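Local coordinates for odorant-binding protein 47 (Anopheles gambiae, PDB 3PM2) that binds hydrophobic odorants, among them indole, menthol and citronellal, and is thought to carry them through the fluid around olfactory sensory dendrites, at residues Thr121-Phe124 against Glu125-Ile129; Lys71-Arg74 against Glu75-Thr78; Phe104-Ala107 against Asp108-Lys111; Val11-Asn14 against Ala15-Cys19. All coordinates share one frame; numbering follows the deposited sequence.

Contact 1. Residues Thr121-Phe124 against Glu125-Ile129; sequences TPAF and EGEQI
Phe124 and Glu127 meet across a type II beta turn, ring against side chain. The CB of Glu127 sits over the centre of the Phe124 ring, 3.6 Å from the ring centroid and 13° off the ring normal. This is a CH-pi contact to the face. The Glu127 chain then runs out over the ring, and its CD lies 3.7 Å from Phe124 CE2. Ring and carboxylate planes are only 12° apart, so the acid end lies nearly flat to the phenyl group. The Phe124 first torsion of 65° sets CG between the backbone N and the carbonyl carbon, which folds the ring back beside the turn. Glu127 is fully extended, and this length carries its carboxylate across to the backbone of Ala123, before the turn. There OE1 of Glu127 accepts from Ala123 N at 2.7 Å, with the donor nearly in line with the C-O bond. The turn itself is closed by Glu127 N to Phe124 O, 3.2 Å, where the donor stands above the carbonyl plane. Gly126 takes the positive phi of the turn. Beyond Glu127, CG1 of Ile129 rests against CD of Pro122 at 4.1 Å.

Arg52 forms a salt bridge with Glu127 OE1, and Gln44 donates to OE2. Arg43 makes a cation-pi contact with Phe124. The loop between helices 111-118 and 133-147 is thus tied to the end of helix 27-44 and the loop after it. Glu127 is buried, and the N-H of Ala123, Arg52 and Gln44 together would probably favour its charged form.

Contact 2. Residues Lys71-Arg74 against Glu75-Thr78; sequences KIDR and EALT
The chain leaves strand 71-72 and turns into helix 74-85, with Leu77 N hydrogen-bonded to Asp73 O at 2.9 Å and Thr78 N to Arg74 O. Asp73 is the N-cap. Its CG lies anti to the backbone N (chi1 -180°), which brings the carboxylate back over the first turn. OD1 of Asp73 takes the N-H of Ala76 at 3.0 Å. The bond is almost straight, although the donor comes from above the carboxylate plane. OD2 of Asp73 packs on CB of Ala76 at 3.4 Å. Glu75 bends at chi2, and its OE1 comes within 3.5 Å of Asp73 OD1, a pair of like charges. The helix start probably eases this repulsion. Water 2 accepts from Arg74 N and gives a weak bond to Glu75 OE1.

One turn on, the hydroxyl of Thr78 folds back on the helix. OG1 of Thr78 donates to Arg74 O at 2.7 Å. Thr78 N reaches the same oxygen from the opposite face of its plane, so two bonds grip it. Arg74 runs extended past Thr78. Water 1 lies in the plane of its guanidinium and links Arg74 NE to Thr78 OG1. On the inner side, CG2 of Ile72 touches CD1 of Leu77 at 3.9 Å.

The guanidinium goes on to helix 92-109, where Arg74 NH2 forms a salt bridge with Asp101. Thr78 touches Ile100 of that helix. Ile72 and Leu77 both rest on Met61 of helix 55-63 and reach helix 133-147, Ile72 at Ile133 and Leu77 at Ile137.

Contact 3. Residues Phe104-Ala107 against Asp108-Lys111; sequences FKMA and DSIK. Unlike the reference sequence in segment 108-111: Ser109 (reference Thr).
This is a local contact at the C-terminal end of helix 92-109, where Met106 and Ala107 meet Ser109 and Ile110 as the chain turns toward helix 111-118. Regular helical bonds run up to the end. Asp108 N donates to Phe104 O at 3.0 Å, and Ser109 N to Lys105 O at 3.1 Å. The pattern then tightens. Ile110 N bonds to Ala107 O at 3.2 Å, three residues back, with the donor well above the carbonyl plane. Its bond to Met106 O is weak. Ile110 is the first residue to leave helical angles, and it also stands at the N-cap position of the next helix.

The side chains close over this end. Ser109, which is threonine in the reference sequence, has OG between its backbone N and carbonyl carbon (chi1 65°). That torsion turns the hydroxyl back toward Met106 O. The modelled distance is too short to be taken at face value. Met106 bends at chi2 and chi3, and its SD comes against CD1 of Ile110 at 3.8 Å, the two side chains lying at a slant. CG1 of Ile110 lies 3.5 Å from Met106 O. On the outer side, water 3 donates to Lys105 O and to Asp108 OD2, each at 2.8 Å, and so bridges one turn of the helix.

The inner face of the segment packs on helix 133-147. Phe104 touches Ile137, Ala107 touches Ile133, and Met106 touches Thr136 and Cys140. Cys140 is bonded to Cys103, just before Phe104, so a disulfide joins the same two helices.

Contact 4. Residues Val11-Asn14 against Ala15-Cys19; sequences VPKN and AAECC
Asn14, Lys13 and Glu17 carry most of this contact, at a short 3-10 turn (15-17) in the N-terminal segment that precedes helix 27-44. Asn14 leads into the turn. Its carbonyl O accepts from Glu17 N at 3.0 Å, with the donor above the carbonyl plane. The Asn14 amide stands beside the turn, with ND2 3.6 Å from CB of Ala16. Lys13, just before Asn14, sends its side chain across that of Glu17 at a slant. Its chain is extended as far as CE and then bends at chi4 (-78°), which swings NZ in toward Glu17. The ammonium lies 3.2 Å from CB of Glu17. Glu17 is extended beyond CG and crosses the Lys13 chain, with its OE1 3.8 Å from Lys13 CG. The salt bridge between NZ of Lys13 and OE1 of Glu17 is long, at 3.9 Å, so the charges probably attract only loosely.

The turn is tied to the C-terminal part of the chain. Cys18 is bonded to Cys160 of helix 158-167, and Cys19 to Cys149. Thr155 OG1 is hydrogen-bonded to Glu17 O. Two N-H groups close the end of the turn on one oxygen: Ala15 O accepts from Cys18 N at 2.8 Å and from Cys19 N at 3.1 Å.

All four are surface contacts, each with a single buried residue among those that touch. Contacts 2 and 3 belong together: the apolar side chains of contact 2 pack on Phe104 of contact 3, and both meet helix 133-147. Where Lys71 NZ and Lys111 NZ approach, like charges lie 3.4 Å apart. Contact 2 is a helix start with a carboxylate cap, contact 3 a helix end closed by backbone bonds and apolar side chains. Contacts 1 and 4 are in loops and touch none of the other contacts. Contact 1 depends on a buried glutamate; contact 4 has a loose surface ion pair and lies beside two disulfides. Contact 4 lies across the chain's centre from contacts 2 and 3.

Contact 1. Residues Thr121-Phe124 against Glu125-Ile129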
ATOM      1  N   THR A 121       6.860   1.035 -21.089  1.00 21.14           N
ATOM      2  CA  THR A 121       5.998   0.477 -22.129  1.00 21.57           C
ATOM      3  C   THR A 121       5.638  -0.949 -21.764  1.00 23.53           C
ATOM      4  O   THR A 121       6.449  -1.601 -21.112  1.00 23.55           O
ATOM      5  CB  THR A 121       6.640   0.598 -23.519  1.00 30.91           C
ATOM      6  OG1 THR A 121       7.932   0.006 -23.507  1.00 30.72           O
ATOM      7  CG2 THR A 121       6.737   2.028 -23.987  1.00 33.47           C
ATOM      8  N   PRO A 122       4.441  -1.459 -22.171  1.00 20.94           N
ATOM      9  CA  PRO A 122       4.065  -2.844 -21.819  1.00 20.77           C
ATOM     10  C   PRO A 122       5.121  -3.880 -22.217  1.00 28.71           C
ATOM     11  O   PRO A 122       5.574  -3.872 -23.355  1.00 29.73           O
ATOM     12  CB  PRO A 122       2.742  -3.034 -22.564  1.00 22.38           C
ATOM     13  CG  PRO A 122       2.172  -1.669 -22.654  1.00 26.16           C
ATOM     14  CD  PRO A 122       3.352  -0.796 -22.923  1.00 21.57           C
ATOM     15  N   ALA A 123       5.602  -4.690 -21.255  1.00 28.61           N
ATOM     16  CA  ALA A 123       6.654  -5.687 -21.539  1.00 29.77           C
ATOM     17  C   ALA A 123       6.139  -7.109 -21.711  1.00 34.33           C
ATOM     18  O   ALA A 123       6.912  -8.018 -22.015  1.00 36.17           O
ATOM     19  CB  ALA A 123       7.764  -5.618 -20.500  1.00 30.77           C
ATOM     20  N   PHE A 124       4.837  -7.296 -21.515  1.00 28.60           N
ATOM     21  CA  PHE A 124       4.173  -8.534 -21.903  1.00 28.14           C
ATOM     22  C   PHE A 124       2.730  -8.276 -22.326  1.00 33.31           C
ATOM     23  O   PHE A 124       2.215  -7.170 -22.166  1.00 32.68           O
ATOM     24  CB  PHE A 124       4.212  -9.545 -20.755  1.00 28.82           C
ATOM     25  CG  PHE A 124       3.431  -9.118 -19.546  1.00 28.01           C
ATOM     26  CD1 PHE A 124       2.059  -9.298 -19.491  1.00 27.65           C
ATOM     27  CD2 PHE A 124       4.067  -8.537 -18.462  1.00 27.31           C
ATOM     28  CE1 PHE A 124       1.337  -8.907 -18.380  1.00 27.53           C
ATOM     29  CE2 PHE A 124       3.352  -8.144 -17.347  1.00 28.78           C
ATOM     30  CZ  PHE A 124       1.984  -8.329 -17.306  1.00 25.86           C
ATOM     31  N   GLU A 125       2.084  -9.305 -22.864  1.00 32.58           N
ATOM     32  CA  GLU A 125       0.819  -9.130 -23.568  1.00 31.68           C
ATOM     33  C   GLU A 125      -0.298  -8.734 -22.607  1.00 35.72           C
ATOM     34  O   GLU A 125      -0.605  -9.463 -21.665  1.00 34.69           O
ATOM     35  CB  GLU A 125       0.441 -10.410 -24.316  1.00 33.34           C
ATOM     36  CG  GLU A 125       0.825 -10.408 -25.786  1.00 47.17           C
ATOM     37  CD  GLU A 125       0.489  -9.098 -26.473  1.00 71.87           C
ATOM     38  OE1 GLU A 125       1.427  -8.396 -26.908  1.00 65.05           O
ATOM     39  OE2 GLU A 125      -0.712  -8.771 -26.578  1.00 68.27           O
ATOM     40  N   GLY A 126      -0.900  -7.575 -22.853  1.00 30.77           N
ATOM     41  CA  GLY A 126      -2.001  -7.096 -22.030  1.00 29.55           C
ATOM     42  C   GLY A 126      -1.587  -6.401 -20.744  1.00 30.90           C
ATOM     43  O   GLY A 126      -2.422  -6.190 -19.863  1.00 30.73           O
ATOM     44  N   GLU A 127      -0.302  -6.073 -20.600  1.00 23.66           N
ATOM     45  CA  GLU A 127       0.145  -5.357 -19.399  1.00 19.98           C
ATOM     46  C   GLU A 127      -0.349  -3.920 -19.476  1.00 21.15           C
ATOM     47  O   GLU A 127      -0.036  -3.223 -20.435  1.00 21.94           O
ATOM     48  CB  GLU A 127       1.669  -5.344 -19.295  1.00 20.48           C
ATOM     49  CG  GLU A 127       2.146  -4.658 -18.011  1.00 24.18           C
ATOM     50  CD  GLU A 127       3.640  -4.480 -17.882  1.00 31.21           C
ATOM     51  OE1 GLU A 127       4.348  -4.639 -18.897  1.00 22.06           O
ATOM     52  OE2 GLU A 127       4.104  -4.182 -16.760  1.00 21.63           O
ATOM     53  N   GLN A 128      -1.074  -3.471 -18.465  1.00 19.01           N
ATOM     54  CA  GLN A 128      -1.529  -2.080 -18.395  1.00 19.04           C
ATOM     55  C   GLN A 128      -0.554  -1.295 -17.512  1.00 20.73           C
ATOM     56  O   GLN A 128      -0.305  -1.691 -16.366  1.00 20.08           O
ATOM     57  CB  GLN A 128      -2.953  -2.000 -17.845  1.00 20.72           C
ATOM     58  CG  GLN A 128      -3.347  -0.594 -17.386  1.00 29.28           C
ATOM     59  CD  GLN A 128      -4.754  -0.190 -17.719  1.00 51.64           C
ATOM     60  OE1 GLN A 128      -5.371  -0.668 -18.691  1.00 41.12           O
ATOM     61  NE2 GLN A 128      -5.279   0.730 -16.911  1.00 43.84           N
ATOM     62  N   ILE A 129      -0.002  -0.193 -18.044  1.00 16.21           N
ATOM     63  CA  ILE A 129       0.939   0.616 -17.281  1.00 15.58           C
ATOM     64  C   ILE A 129       0.180   1.617 -16.418  1.00 20.28           C
ATOM     65  O   ILE A 129      -0.657   2.341 -16.930  1.00 20.79           O
ATOM     66  CB  ILE A 129       1.992   1.300 -18.212  1.00 18.69           C
ATOM     67  CG1 ILE A 129       2.848   0.238 -18.972  1.00 18.62           C
ATOM     68  CG2 ILE A 129       2.874   2.308 -17.460  1.00 18.97           C
ATOM     69  CD1 ILE A 129       3.700  -0.748 -18.099  1.00 17.14           C
TER

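Contact 2. Residues Lys71-Arg74 against Glu75-Thr78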
ATOM      1  N   LYS A  71      -0.479  12.581  -9.643  1.00 16.20           N
ATOM      2  CA  LYS A  71      -0.511  13.216  -8.334  1.00 17.13           C
ATOM      3  C   LYS A  71      -1.591  12.613  -7.456  1.00 18.33           C
ATOM      4  O   LYS A  71      -2.650  12.246  -7.955  1.00 15.89           O
ATOM      5  CB  LYS A  71      -0.784  14.731  -8.430  1.00 20.20           C
ATOM      6  CG  LYS A  71       0.249  15.534  -9.226  1.00 35.29           C
ATOM      7  CD  LYS A  71       1.608  15.638  -8.542  1.00 45.63           C
ATOM      8  CE  LYS A  71       2.589  16.390  -9.414  1.00 61.05           C
ATOM      9  NZ  LYS A  71       3.946  16.441  -8.808  1.00 71.84           N
ATOM     10  N   ILE A  72      -1.314  12.577  -6.146  1.00 17.29           N
ATOM     11  CA  ILE A  72      -2.248  12.124  -5.105  1.00 17.24           C
ATOM     12  C   ILE A  72      -2.669  13.343  -4.294  1.00 23.77           C
ATOM     13  O   ILE A  72      -1.825  14.160  -3.932  1.00 24.98           O
ATOM     14  CB  ILE A  72      -1.649  10.993  -4.212  1.00 19.31           C
ATOM     15  CG1 ILE A  72      -1.286   9.716  -5.031  1.00 19.05           C
ATOM     16  CG2 ILE A  72      -2.555  10.687  -2.987  1.00 20.08           C
ATOM     17  CD1 ILE A  72      -2.530   8.917  -5.683  1.00 17.15           C
ATOM     18  N   ASP A  73      -3.982  13.492  -4.046  1.00 19.34           N
ATOM     19  CA  ASP A  73      -4.517  14.622  -3.289  1.00 18.65           C
ATOM     20  C   ASP A  73      -4.266  14.352  -1.809  1.00 21.43           C
ATOM     21  O   ASP A  73      -5.027  13.617  -1.176  1.00 18.23           O
ATOM     22  CB  ASP A  73      -6.017  14.783  -3.606  1.00 20.77           C
ATOM     23  CG  ASP A  73      -6.751  15.926  -2.912  1.00 27.95           C
ATOM     24  OD1 ASP A  73      -6.222  16.457  -1.904  1.00 25.53           O
ATOM     25  OD2 ASP A  73      -7.882  16.235  -3.327  1.00 27.71           O
ATOM     26  N   ARG A  74      -3.175  14.913  -1.270  1.00 19.35           N
ATOM     27  CA  ARG A  74      -2.805  14.709   0.135  1.00 20.35           C
ATOM     28  C   ARG A  74      -3.878  15.183   1.136  1.00 24.84           C
ATOM     29  O   ARG A  74      -4.113  14.516   2.140  1.00 22.66           O
ATOM     30  CB  ARG A  74      -1.435  15.352   0.439  1.00 23.39           C
ATOM     31  CG  ARG A  74      -0.984  15.102   1.865  1.00 28.41           C
ATOM     32  CD  ARG A  74       0.413  15.599   2.097  1.00 26.49           C
ATOM     33  NE  ARG A  74       0.742  15.483   3.510  1.00 21.90           N
ATOM     34  CZ  ARG A  74       1.969  15.559   3.995  1.00 28.35           C
ATOM     35  NH1 ARG A  74       3.005  15.752   3.180  1.00 21.11           N
ATOM     36  NH2 ARG A  74       2.177  15.442   5.296  1.00 19.45           N
ATOM     37  N   GLU A  75      -4.541  16.310   0.854  1.00 23.71           N
ATOM     38  CA  GLU A  75      -5.573  16.858   1.741  1.00 23.18           C
ATOM     39  C   GLU A  75      -6.746  15.883   1.871  1.00 25.97           C
ATOM     40  O   GLU A  75      -7.089  15.489   2.983  1.00 24.64           O
ATOM     41  CB  GLU A  75      -6.027  18.250   1.271  1.00 24.99           C
ATOM     42  CG  GLU A  75      -4.954  19.332   1.400  1.00 37.70           C
ATOM     43  CD  GLU A  75      -3.722  19.178   0.514  1.00 63.83           C
ATOM     44  OE1 GLU A  75      -3.864  18.700  -0.639  1.00 57.81           O
ATOM     45  OE2 GLU A  75      -2.605  19.475   0.999  1.00 56.72           O
ATOM     46  N   ALA A  76      -7.296  15.432   0.733  1.00 23.30           N
ATOM     47  CA  ALA A  76      -8.403  14.488   0.713  1.00 22.20           C
ATOM     48  C   ALA A  76      -7.990  13.128   1.274  1.00 23.84           C
ATOM     49  O   ALA A  76      -8.783  12.514   1.988  1.00 24.30           O
ATOM     50  CB  ALA A  76      -8.952  14.345  -0.695  1.00 23.47           C
ATOM     51  N   LEU A  77      -6.745  12.659   0.977  1.00 18.97           N
ATOM     52  CA  LEU A  77      -6.271  11.381   1.509  1.00 15.79           C
ATOM     53  C   LEU A  77      -6.204  11.439   3.039  1.00 20.92           C
ATOM     54  O   LEU A  77      -6.607  10.484   3.706  1.00 19.37           O
ATOM     55  CB  LEU A  77      -4.895  11.009   0.912  1.00 14.51           C
ATOM     56  CG  LEU A  77      -4.226   9.762   1.506  1.00 16.49           C
ATOM     57  CD1 LEU A  77      -3.487   9.016   0.443  1.00 15.72           C
ATOM     58  CD2 LEU A  77      -3.249  10.147   2.621  1.00 21.29           C
ATOM     59  N   THR A  78      -5.675  12.551   3.595  1.00 20.56           N
ATOM     60  CA  THR A  78      -5.553  12.737   5.051  1.00 20.08           C
ATOM     61  C   THR A  78      -6.933  12.715   5.689  1.00 24.52           C
ATOM     62  O   THR A  78      -7.104  12.056   6.701  1.00 22.30           O
ATOM     63  CB  THR A  78      -4.743  14.007   5.359  1.00 21.33           C
ATOM     64  OG1 THR A  78      -3.472  13.891   4.709  1.00 20.89           O
ATOM     65  CG2 THR A  78      -4.537  14.253   6.866  1.00 19.38           C
TER
HETATM   66  O   HOH W   1      -1.391  15.270   5.708  1.00 21.26           O
HETATM   67  O   HOH W   2      -1.466  17.119  -2.394  1.00 21.41           O

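Contact 3. Residues Phe104-Ala107 against Asp108-Lys111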
ATOM      1  N   PHE A 104       4.791  10.620   1.952  1.00 16.31           N
ATOM      2  CA  PHE A 104       4.862  11.671   0.924  1.00 15.24           C
ATOM      3  C   PHE A 104       6.309  12.166   0.789  1.00 17.48           C
ATOM      4  O   PHE A 104       6.760  12.428  -0.330  1.00 16.25           O
ATOM      5  CB  PHE A 104       3.877  12.827   1.220  1.00 16.80           C
ATOM      6  CG  PHE A 104       2.494  12.560   0.647  1.00 18.30           C
ATOM      7  CD1 PHE A 104       2.181  12.922  -0.660  1.00 21.03           C
ATOM      8  CD2 PHE A 104       1.528  11.888   1.394  1.00 19.19           C
ATOM      9  CE1 PHE A 104       0.914  12.644  -1.203  1.00 22.59           C
ATOM     10  CE2 PHE A 104       0.253  11.631   0.862  1.00 22.18           C
ATOM     11  CZ  PHE A 104      -0.052  12.020  -0.430  1.00 21.57           C
ATOM     12  N   LYS A 105       7.055  12.233   1.921  1.00 15.41           N
ATOM     13  CA  LYS A 105       8.481  12.628   1.922  1.00 15.98           C
ATOM     14  C   LYS A 105       9.309  11.607   1.121  1.00 18.72           C
ATOM     15  O   LYS A 105      10.136  11.997   0.282  1.00 16.96           O
ATOM     16  CB  LYS A 105       9.006  12.733   3.360  1.00 21.25           C
ATOM     17  CG  LYS A 105      10.258  13.585   3.510  1.00 42.95           C
ATOM     18  CD  LYS A 105      10.970  13.273   4.825  1.00 53.22           C
ATOM     19  CE  LYS A 105      12.040  14.282   5.183  1.00 65.65           C
ATOM     20  NZ  LYS A 105      13.203  14.226   4.261  1.00 75.14           N
ATOM     21  N   MET A 106       9.059  10.313   1.356  1.00 15.71           N
ATOM     22  CA  MET A 106       9.704   9.196   0.665  1.00 15.29           C
ATOM     23  C   MET A 106       9.418   9.267  -0.835  1.00 18.15           C
ATOM     24  O   MET A 106      10.345   9.145  -1.643  1.00 16.03           O
ATOM     25  CB  MET A 106       9.265   7.841   1.274  1.00 17.93           C
ATOM     26  CG  MET A 106       9.874   6.604   0.564  1.00 22.45           C
ATOM     27  SD  MET A 106       8.914   6.050  -0.874  1.00 26.06           S
ATOM     28  CE  MET A 106       7.442   5.378  -0.023  1.00 22.43           C
ATOM     29  N   ALA A 107       8.149   9.485  -1.215  1.00 14.75           N
ATOM     30  CA  ALA A 107       7.743   9.558  -2.625  1.00 14.03           C
ATOM     31  C   ALA A 107       8.474  10.679  -3.330  1.00 17.31           C
ATOM     32  O   ALA A 107       8.988  10.458  -4.421  1.00 17.17           O
ATOM     33  CB  ALA A 107       6.234   9.742  -2.734  1.00 14.47           C
ATOM     34  N   ASP A 108       8.607  11.857  -2.666  1.00 14.64           N
ATOM     35  CA  ASP A 108       9.346  12.980  -3.243  1.00 15.26           C
ATOM     36  C   ASP A 108      10.813  12.613  -3.468  1.00 19.89           C
ATOM     37  O   ASP A 108      11.374  13.024  -4.472  1.00 20.58           O
ATOM     38  CB  ASP A 108       9.230  14.213  -2.339  1.00 18.35           C
ATOM     39  CG  ASP A 108      10.076  15.382  -2.805  1.00 32.49           C
ATOM     40  OD1 ASP A 108       9.753  15.963  -3.863  1.00 34.12           O
ATOM     41  OD2 ASP A 108      11.109  15.663  -2.156  1.00 39.57           O
ATOM     42  N   SER A 109      11.421  11.823  -2.551  1.00 17.40           N
ATOM     43  CA  SER A 109      12.843  11.440  -2.667  1.00 18.13           C
ATOM     44  C   SER A 109      13.124  10.538  -3.871  1.00 22.35           C
ATOM     45  O   SER A 109      14.250  10.524  -4.351  1.00 23.72           O
ATOM     46  CB  SER A 109      13.305  10.741  -1.387  1.00 20.76           C
ATOM     47  OG  SER A 109      12.621   9.513  -1.201  1.00 22.67           O
ATOM     48  N   ILE A 110      12.104   9.815  -4.359  1.00 17.61           N
ATOM     49  CA  ILE A 110      12.220   8.926  -5.513  1.00 17.72           C
ATOM     50  C   ILE A 110      11.391   9.395  -6.721  1.00 21.41           C
ATOM     51  O   ILE A 110      11.111   8.592  -7.616  1.00 21.05           O
ATOM     52  CB  ILE A 110      11.991   7.431  -5.139  1.00 21.21           C
ATOM     53  CG1 ILE A 110      10.566   7.198  -4.542  1.00 20.40           C
ATOM     54  CG2 ILE A 110      13.110   6.918  -4.182  1.00 23.71           C
ATOM     55  CD1 ILE A 110      10.156   5.759  -4.451  1.00 19.92           C
ATOM     56  N   LYS A 111      11.074  10.708  -6.786  1.00 18.71           N
ATOM     57  CA  LYS A 111      10.349  11.355  -7.882  1.00 18.67           C
ATOM     58  C   LYS A 111      10.864  10.897  -9.251  1.00 20.28           C
ATOM     59  O   LYS A 111      10.066  10.547 -10.095  1.00 19.73           O
ATOM     60  CB  LYS A 111      10.514  12.883  -7.796  1.00 23.00           C
ATOM     61  CG  LYS A 111       9.265  13.632  -7.405  1.00 50.31           C
ATOM     62  CD  LYS A 111       9.497  15.146  -7.388  1.00 61.67           C
ATOM     63  CE  LYS A 111       8.246  15.909  -7.006  1.00 76.01           C
ATOM     64  NZ  LYS A 111       7.224  15.908  -8.092  1.00 84.46           N
TER
HETATM   65  O   HOH W   3      11.538  14.462   0.346  1.00 31.57           O

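Contact 4. Residues Val11-Asn14 against Ala15-Cys19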
ATOM      1  N   VAL A  11       1.704 -16.753   6.084  1.00 34.00           N
ATOM      2  CA  VAL A  11       0.505 -17.350   6.659  1.00 33.69           C
ATOM      3  C   VAL A  11      -0.722 -16.677   6.057  1.00 36.38           C
ATOM      4  O   VAL A  11      -0.682 -15.473   5.794  1.00 35.09           O
ATOM      5  CB  VAL A  11       0.458 -17.439   8.228  1.00 38.07           C
ATOM      6  CG1 VAL A  11       1.764 -17.947   8.828  1.00 37.88           C
ATOM      7  CG2 VAL A  11       0.042 -16.117   8.863  1.00 38.19           C
ATOM      8  N   PRO A  12      -1.818 -17.425   5.813  1.00 33.27           N
ATOM      9  CA  PRO A  12      -3.018 -16.790   5.246  1.00 33.30           C
ATOM     10  C   PRO A  12      -3.817 -15.951   6.250  1.00 36.64           C
ATOM     11  O   PRO A  12      -4.820 -15.361   5.853  1.00 35.24           O
ATOM     12  CB  PRO A  12      -3.821 -17.983   4.715  1.00 35.35           C
ATOM     13  CG  PRO A  12      -3.431 -19.113   5.587  1.00 39.10           C
ATOM     14  CD  PRO A  12      -2.029 -18.875   6.041  1.00 34.38           C
ATOM     15  N   LYS A  13      -3.370 -15.890   7.534  1.00 34.70           N
ATOM     16  CA  LYS A  13      -4.005 -15.115   8.610  1.00 34.68           C
ATOM     17  C   LYS A  13      -4.270 -13.682   8.150  1.00 37.76           C
ATOM     18  O   LYS A  13      -3.381 -13.027   7.578  1.00 36.03           O
ATOM     19  CB  LYS A  13      -3.137 -15.113   9.887  1.00 37.74           C
ATOM     20  CG  LYS A  13      -3.860 -14.667  11.158  1.00 43.61           C
ATOM     21  CD  LYS A  13      -2.929 -14.743  12.349  1.00 52.37           C
ATOM     22  CE  LYS A  13      -3.655 -14.864  13.666  1.00 67.02           C
ATOM     23  NZ  LYS A  13      -4.198 -13.560  14.116  1.00 76.43           N
ATOM     24  N   ASN A  14      -5.519 -13.238   8.345  1.00 34.03           N
ATOM     25  CA  ASN A  14      -6.004 -11.898   8.013  1.00 33.58           C
ATOM     26  C   ASN A  14      -5.276 -10.908   8.930  1.00 33.11           C
ATOM     27  O   ASN A  14      -5.230 -11.127  10.138  1.00 32.33           O
ATOM     28  CB  ASN A  14      -7.519 -11.862   8.218  1.00 38.11           C
ATOM     29  CG  ASN A  14      -8.196 -10.529   8.055  1.00 69.42           C
ATOM     30  OD1 ASN A  14      -7.789  -9.671   7.262  1.00 63.56           O
ATOM     31  ND2 ASN A  14      -9.295 -10.351   8.782  1.00 66.00           N
ATOM     32  N   ALA A  15      -4.641  -9.868   8.352  1.00 27.37           N
ATOM     33  CA  ALA A  15      -3.852  -8.898   9.115  1.00 25.66           C
ATOM     34  C   ALA A  15      -4.643  -8.199  10.226  1.00 27.80           C
ATOM     35  O   ALA A  15      -4.061  -7.890  11.268  1.00 26.21           O
ATOM     36  CB  ALA A  15      -3.227  -7.878   8.191  1.00 26.14           C
ATOM     37  N   ALA A  16      -5.963  -7.977  10.015  1.00 24.51           N
ATOM     38  CA  ALA A  16      -6.883  -7.370  10.984  1.00 25.21           C
ATOM     39  C   ALA A  16      -6.894  -8.152  12.302  1.00 29.03           C
ATOM     40  O   ALA A  16      -7.144  -7.572  13.354  1.00 28.98           O
ATOM     41  CB  ALA A  16      -8.283  -7.306  10.404  1.00 26.49           C
ATOM     42  N   GLU A  17      -6.559  -9.446  12.252  1.00 25.82           N
ATOM     43  CA  GLU A  17      -6.467 -10.291  13.442  1.00 26.97           C
ATOM     44  C   GLU A  17      -5.174 -10.059  14.244  1.00 31.20           C
ATOM     45  O   GLU A  17      -5.056 -10.530  15.373  1.00 31.34           O
ATOM     46  CB  GLU A  17      -6.668 -11.756  13.067  1.00 28.59           C
ATOM     47  CG  GLU A  17      -8.093 -12.039  12.625  1.00 39.30           C
ATOM     48  CD  GLU A  17      -8.369 -13.438  12.121  1.00 59.68           C
ATOM     49  OE1 GLU A  17      -7.455 -14.293  12.182  1.00 54.43           O
ATOM     50  OE2 GLU A  17      -9.512 -13.683  11.676  1.00 54.15           O
ATOM     51  N   CYS A  18      -4.207  -9.328  13.655  1.00 26.43           N
ATOM     52  CA  CYS A  18      -2.961  -8.934  14.308  1.00 24.90           C
ATOM     53  C   CYS A  18      -3.083  -7.526  14.854  1.00 25.11           C
ATOM     54  O   CYS A  18      -2.582  -7.265  15.938  1.00 23.14           O
ATOM     55  CB  CYS A  18      -1.785  -9.048  13.349  1.00 25.32           C
ATOM     56  SG  CYS A  18      -1.466 -10.736  12.810  1.00 29.77           S
ATOM     57  N   CYS A  19      -3.669  -6.608  14.066  1.00 20.88           N
ATOM     58  CA  CYS A  19      -3.874  -5.207  14.456  1.00 21.01           C
ATOM     59  C   CYS A  19      -4.969  -4.598  13.606  1.00 23.94           C
ATOM     60  O   CYS A  19      -4.964  -4.778  12.383  1.00 22.96           O
ATOM     61  CB  CYS A  19      -2.578  -4.394  14.354  1.00 22.29           C
ATOM     62  SG  CYS A  19      -2.731  -2.694  14.981  1.00 27.02           S
TER